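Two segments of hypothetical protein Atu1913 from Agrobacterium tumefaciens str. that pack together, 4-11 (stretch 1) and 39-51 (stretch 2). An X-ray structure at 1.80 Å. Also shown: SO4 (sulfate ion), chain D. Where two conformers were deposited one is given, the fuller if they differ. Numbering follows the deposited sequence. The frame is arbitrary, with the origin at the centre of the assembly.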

# COMPACT_ATOMS: atom_id res chain seq x y z
N PRO A 4 -6.54 6.46 10.37
CA PRO A 4 -6.54 5.96 8.99
C PRO A 4 -5.70 6.85 8.09
O PRO A 4 -5.75 8.09 8.22
N ASN A 5 -4.93 6.24 7.19
CA ASN A 5 -4.00 7.02 6.38
C ASN A 5 -4.69 8.07 5.48
O ASN A 5 -4.12 9.13 5.20
N PHE A 6 -5.92 7.79 5.05
CA PHE A 6 -6.67 8.69 4.14
C PHE A 6 -8.14 8.28 4.15
O PHE A 6 -8.46 7.18 4.59
N ARG A 7 -9.04 9.14 3.66
CA ARG A 7 -10.45 8.85 3.68
C ARG A 7 -10.84 8.05 2.44
O ARG A 7 -10.18 8.14 1.41
N TYR A 8 -11.90 7.29 2.54
CA TYR A 8 -12.35 6.50 1.38
C TYR A 8 -13.83 6.18 1.51
O TYR A 8 -14.41 6.27 2.61
N THR A 9 -14.42 5.76 0.39
CA THR A 9 -15.78 5.28 0.38
C THR A 9 -15.77 3.88 -0.21
O THR A 9 -15.15 3.66 -1.22
N HIS A 10 -16.46 2.95 0.44
CA HIS A 10 -16.44 1.55 0.02
C HIS A 10 -17.84 1.11 -0.41
O HIS A 10 -18.75 1.12 0.41
N TYR A 11 -18.01 0.73 -1.68
CA TYR A 11 -19.22 0.05 -2.15
C TYR A 11 -18.95 -1.46 -2.23
O TYR A 11 -18.08 -1.90 -2.98
N ASN A 39 -8.56 -8.75 -2.24
CA ASN A 39 -7.88 -7.48 -2.36
C ASN A 39 -8.48 -6.39 -1.51
O ASN A 39 -7.74 -5.53 -1.03
N PHE A 40 -9.80 -6.44 -1.28
CA PHE A 40 -10.38 -5.55 -0.28
C PHE A 40 -9.79 -5.83 1.13
O PHE A 40 -9.55 -4.92 1.92
N GLN A 41 -9.54 -7.10 1.44
CA GLN A 41 -8.94 -7.36 2.74
C GLN A 41 -7.53 -6.74 2.84
O GLN A 41 -7.20 -6.13 3.85
N ARG A 42 -6.74 -6.87 1.77
CA ARG A 42 -5.44 -6.21 1.67
C ARG A 42 -5.57 -4.68 1.80
O ARG A 42 -4.85 -4.06 2.58
N PHE A 43 -6.50 -4.06 1.06
CA PHE A 43 -6.73 -2.63 1.18
C PHE A 43 -6.96 -2.18 2.64
O PHE A 43 -6.36 -1.20 3.10
N THR A 44 -7.81 -2.89 3.37
CA THR A 44 -8.13 -2.47 4.74
C THR A 44 -6.90 -2.55 5.64
O THR A 44 -6.78 -1.78 6.60
N GLU A 45 -5.98 -3.47 5.32
CA GLU A 45 -4.70 -3.55 6.03
C GLU A 45 -3.84 -2.34 5.73
O GLU A 45 -3.22 -1.80 6.64
N LEU A 46 -3.84 -1.88 4.49
CA LEU A 46 -2.98 -0.78 4.13
C LEU A 46 -3.48 0.62 4.60
O LEU A 46 -2.72 1.59 4.60
N LEU A 47 -4.73 0.69 5.08
CA LEU A 47 -5.22 1.90 5.74
C LEU A 47 -4.51 2.15 7.08
O LEU A 47 -4.45 3.29 7.53
N ASP A 48 -3.99 1.09 7.70
CA ASP A 48 -3.27 1.22 8.98
C ASP A 48 -1.75 1.00 8.85
O ASP A 48 -1.04 0.90 9.88
N PHE A 49 -1.25 0.92 7.62
CA PHE A 49 0.18 0.64 7.39
C PHE A 49 1.04 1.86 7.70
O PHE A 49 0.85 2.95 7.11
N LYS A 50 1.94 1.70 8.66
CA LYS A 50 2.80 2.80 9.12
C LYS A 50 4.26 2.34 9.14
O LYS A 50 4.54 1.18 9.48
N TYR A 51 5.17 3.25 8.78
CA TYR A 51 6.59 2.95 8.87
C TYR A 51 7.39 4.24 8.92
O TYR A 51 6.86 5.34 8.68

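The two stretches bury 550 Å² between them and meet in two unlike zones: a polar cluster around Asn5, where the backbones come closest (CA of Asn5 to CA of Leu47, 5.3 Å), and a run of aromatic and aliphatic contacts that extends to His10, where the chains have spread to 9.3 Å between the CA atoms of His10 and Phe40. The larger gap is filled by rings.

Leu47 is the main bump on stretch 2. Its CA-to-CB bond points sideways, but with chi1 m and chi2 t the end of the side chain swings nearer to stretch 1 and enters the hollow between the rings of Phe6 and Tyr8. Leu47 CD2 sits over one face of the Phe6 ring, 4.1 Å from the ring centroid and 20° off its normal, a CH-pi contact, and also borders Tyr8. Leu47 CD1 packs against Tyr8, with a tight 3.2 Å between Leu47 CD1 and Tyr8 CE1. With 105 Å² covered by stretch 1, Leu47 gives up more surface to the contact than any other residue.

Phe43, one helical turn earlier, is t at chi1 and points toward stretch 1, so that the far end of its ring also reaches Phe6 and Tyr8. Its edge is directed at the face of Tyr8 in an edge-to-face pair, with centroids 5.3 Å apart, planes at 79° and Phe43 CE2 3.8 Å from Tyr8 CD2. Phe43 CZ lies 3.9 Å from Phe6 CE2, at the edge of the Phe6 ring. Phe6 and Tyr8 both adopt the p rotamer; Tyr8 points toward the helix, whereas Phe6 leaves the backbone sideways and only its end comes nearer. Arg7, between them, points away and makes no contact, in keeping with the alternation of an extended chain; Thr9 is out of reach.

His10 (chi1 t) and Phe40 (chi1 t) point toward each other and close the wider end of the groove. Here flat surface meets flat surface: the rings stack face to face, centroids 3.9 Å apart and planes at 20°, with His10 CE1 3.3 Å from Phe40 CZ. His10 NE2 is hydrogen-bonded elsewhere in the structure.

At the other end, Asn5 (chi1 m) points toward stretch 2 and fits into a cup formed by the carbonyls of Leu46, Leu47 and Phe49. The backbone N of Asn5 donates to Leu47 O at 3.0 Å, fixing the main chain, while ND2 donates to Phe49 O at 2.9 Å in a nearly straight bond and, weakly, to Leu46 O at 3.3 Å. OD1 accepts from Lys50 NZ at 2.7 Å; the long side chain of Lys50, m, m, t, t, starts sideways but brings its ammonium group back to Asn5. Both ends of the amide are thus engaged.

The sulfate ion, probably from the crystallisation liquor, lies apart from this contact: Arg42 NH1 donates to SO4 O2 at 3.0 Å and Arg42 NH2 to SO4 O1 at 2.9 Å.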

# COMPACT_ATOMS: atom_id res chain seq x y z
CB PRO A 4 -8.01 6.03 8.58
CG PRO A 4 -8.78 6.17 9.88
CD PRO A 4 -7.86 6.93 10.79
CB ASN A 5 -3.06 6.12 5.56
CG ASN A 5 -1.94 5.48 6.42
OD1 ASN A 5 -1.56 6.00 7.47
ND2 ASN A 5 -1.42 4.35 5.96
CB PHE A 6 -6.12 8.61 2.72
CG PHE A 6 -6.02 7.19 2.19
CD1 PHE A 6 -4.83 6.48 2.31
CD2 PHE A 6 -7.14 6.56 1.60
CE1 PHE A 6 -4.74 5.15 1.82
CE2 PHE A 6 -7.05 5.24 1.13
CZ PHE A 6 -5.85 4.54 1.24
CB ARG A 7 -11.30 10.14 3.77
CG ARG A 7 -11.13 10.96 5.09
CD ARG A 7 -12.17 12.05 5.19
NE ARG A 7 -13.48 11.43 5.29
CZ ARG A 7 -14.59 11.88 4.72
NH1 ARG A 7 -15.69 11.19 4.88
NH2 ARG A 7 -14.57 13.00 4.02
CB TYR A 8 -11.53 5.20 1.23
CG TYR A 8 -11.83 4.18 2.31
CD1 TYR A 8 -11.24 4.30 3.56
CD2 TYR A 8 -12.72 3.13 2.09
CE1 TYR A 8 -11.52 3.39 4.57
CE2 TYR A 8 -13.02 2.22 3.09
CZ TYR A 8 -12.40 2.37 4.33
OH TYR A 8 -12.65 1.47 5.34
CB THR A 9 -16.62 6.13 -0.58
OG1 THR A 9 -16.65 7.48 -0.11
CG2 THR A 9 -18.04 5.57 -0.67
CB HIS A 10 -15.94 0.68 1.20
CG HIS A 10 -16.17 -0.79 1.02
ND1 HIS A 10 -16.57 -1.62 2.06
CD2 HIS A 10 -16.10 -1.57 -0.08
CE1 HIS A 10 -16.70 -2.86 1.60
NE2 HIS A 10 -16.42 -2.86 0.31
CB TYR A 11 -19.69 0.55 -3.55
CG TYR A 11 -19.88 2.05 -3.65
CD1 TYR A 11 -21.15 2.61 -3.47
CD2 TYR A 11 -18.80 2.91 -3.90
CE1 TYR A 11 -21.37 4.00 -3.53
CE2 TYR A 11 -19.01 4.34 -3.96
CZ TYR A 11 -20.31 4.85 -3.77
OH TYR A 11 -20.55 6.20 -3.80
CB ASN A 39 -7.76 -7.13 -3.82
CG ASN A 39 -6.69 -8.00 -4.51
OD1 ASN A 39 -6.97 -8.79 -5.42
ND2 ASN A 39 -5.48 -7.85 -4.06
CB PHE A 40 -11.92 -5.60 -0.26
CG PHE A 40 -12.53 -4.70 0.77
CD1 PHE A 40 -12.35 -3.32 0.69
CD2 PHE A 40 -13.21 -5.22 1.87
CE1 PHE A 40 -12.87 -2.46 1.66
CE2 PHE A 40 -13.74 -4.39 2.85
CZ PHE A 40 -13.58 -3.00 2.74
CB GLN A 41 -8.94 -8.84 3.05
CG GLN A 41 -10.34 -9.38 3.38
CD GLN A 41 -10.97 -8.68 4.61
OE1 GLN A 41 -12.18 -8.36 4.61
NE2 GLN A 41 -10.16 -8.43 5.65
CB ARG A 42 -4.73 -6.61 0.38
CG ARG A 42 -4.44 -8.11 0.28
CD ARG A 42 -3.67 -8.50 -0.97
NE ARG A 42 -3.43 -9.95 -0.98
CZ ARG A 42 -4.00 -10.82 -1.83
NH1 ARG A 42 -4.86 -10.42 -2.76
NH2 ARG A 42 -3.72 -12.10 -1.73
CB PHE A 43 -7.93 -2.22 0.31
CG PHE A 43 -8.28 -0.76 0.40
CD1 PHE A 43 -7.58 0.18 -0.36
CD2 PHE A 43 -9.32 -0.33 1.22
CE1 PHE A 43 -7.90 1.54 -0.29
CE2 PHE A 43 -9.63 1.01 1.29
CZ PHE A 43 -8.93 1.93 0.50
CB THR A 44 -9.28 -3.27 5.38
OG1 THR A 44 -8.85 -4.61 5.63
CG2 THR A 44 -10.52 -3.25 4.47
CB GLU A 45 -3.96 -4.88 5.73
CG GLU A 45 -4.77 -6.15 6.05
CD GLU A 45 -5.19 -6.26 7.51
OE1 GLU A 45 -4.30 -6.44 8.36
OE2 GLU A 45 -6.41 -6.18 7.81
CB LEU A 46 -2.65 -0.88 2.63
CG LEU A 46 -2.09 -2.28 2.28
CD1 LEU A 46 -2.16 -2.58 0.78
CD2 LEU A 46 -0.67 -2.53 2.81
CB LEU A 47 -6.72 1.84 5.96
CG LEU A 47 -7.63 2.09 4.75
CD1 LEU A 47 -8.97 1.48 5.09
CD2 LEU A 47 -7.79 3.56 4.55
CB ASP A 48 -3.84 0.24 10.03
CG ASP A 48 -5.27 0.53 10.40
OD1 ASP A 48 -5.69 1.72 10.32
OD2 ASP A 48 -5.99 -0.43 10.76
CB PHE A 49 0.39 0.14 5.95
CG PHE A 49 1.83 -0.11 5.61
CD1 PHE A 49 2.67 -0.84 6.47
CD2 PHE A 49 2.32 0.31 4.36
CE1 PHE A 49 4.02 -1.10 6.12
CE2 PHE A 49 3.65 0.06 4.00
CZ PHE A 49 4.50 -0.63 4.88
CB LYS A 50 2.44 3.23 10.55
CG LYS A 50 0.97 3.67 10.77
CD LYS A 50 0.70 5.04 10.15
CE LYS A 50 -0.71 5.51 10.53
NZ LYS A 50 -0.90 6.86 9.91
CB TYR A 51 7.08 2.06 7.67
CG TYR A 51 6.90 2.78 6.35
CD1 TYR A 51 5.71 2.67 5.63
CD2 TYR A 51 7.92 3.59 5.83
CE1 TYR A 51 5.54 3.35 4.40
CE2 TYR A 51 7.76 4.27 4.64
CZ TYR A 51 6.57 4.14 3.92
OH TYR A 51 6.45 4.82 2.74
S SO4 D . -5.93 -13.80 -4.16
O1 SO4 D . -5.80 -13.87 -2.70
O2 SO4 D . -6.10 -12.40 -4.57
O3 SO4 D . -4.72 -14.32 -4.79
O4 SO4 D . -7.08 -14.59 -4.59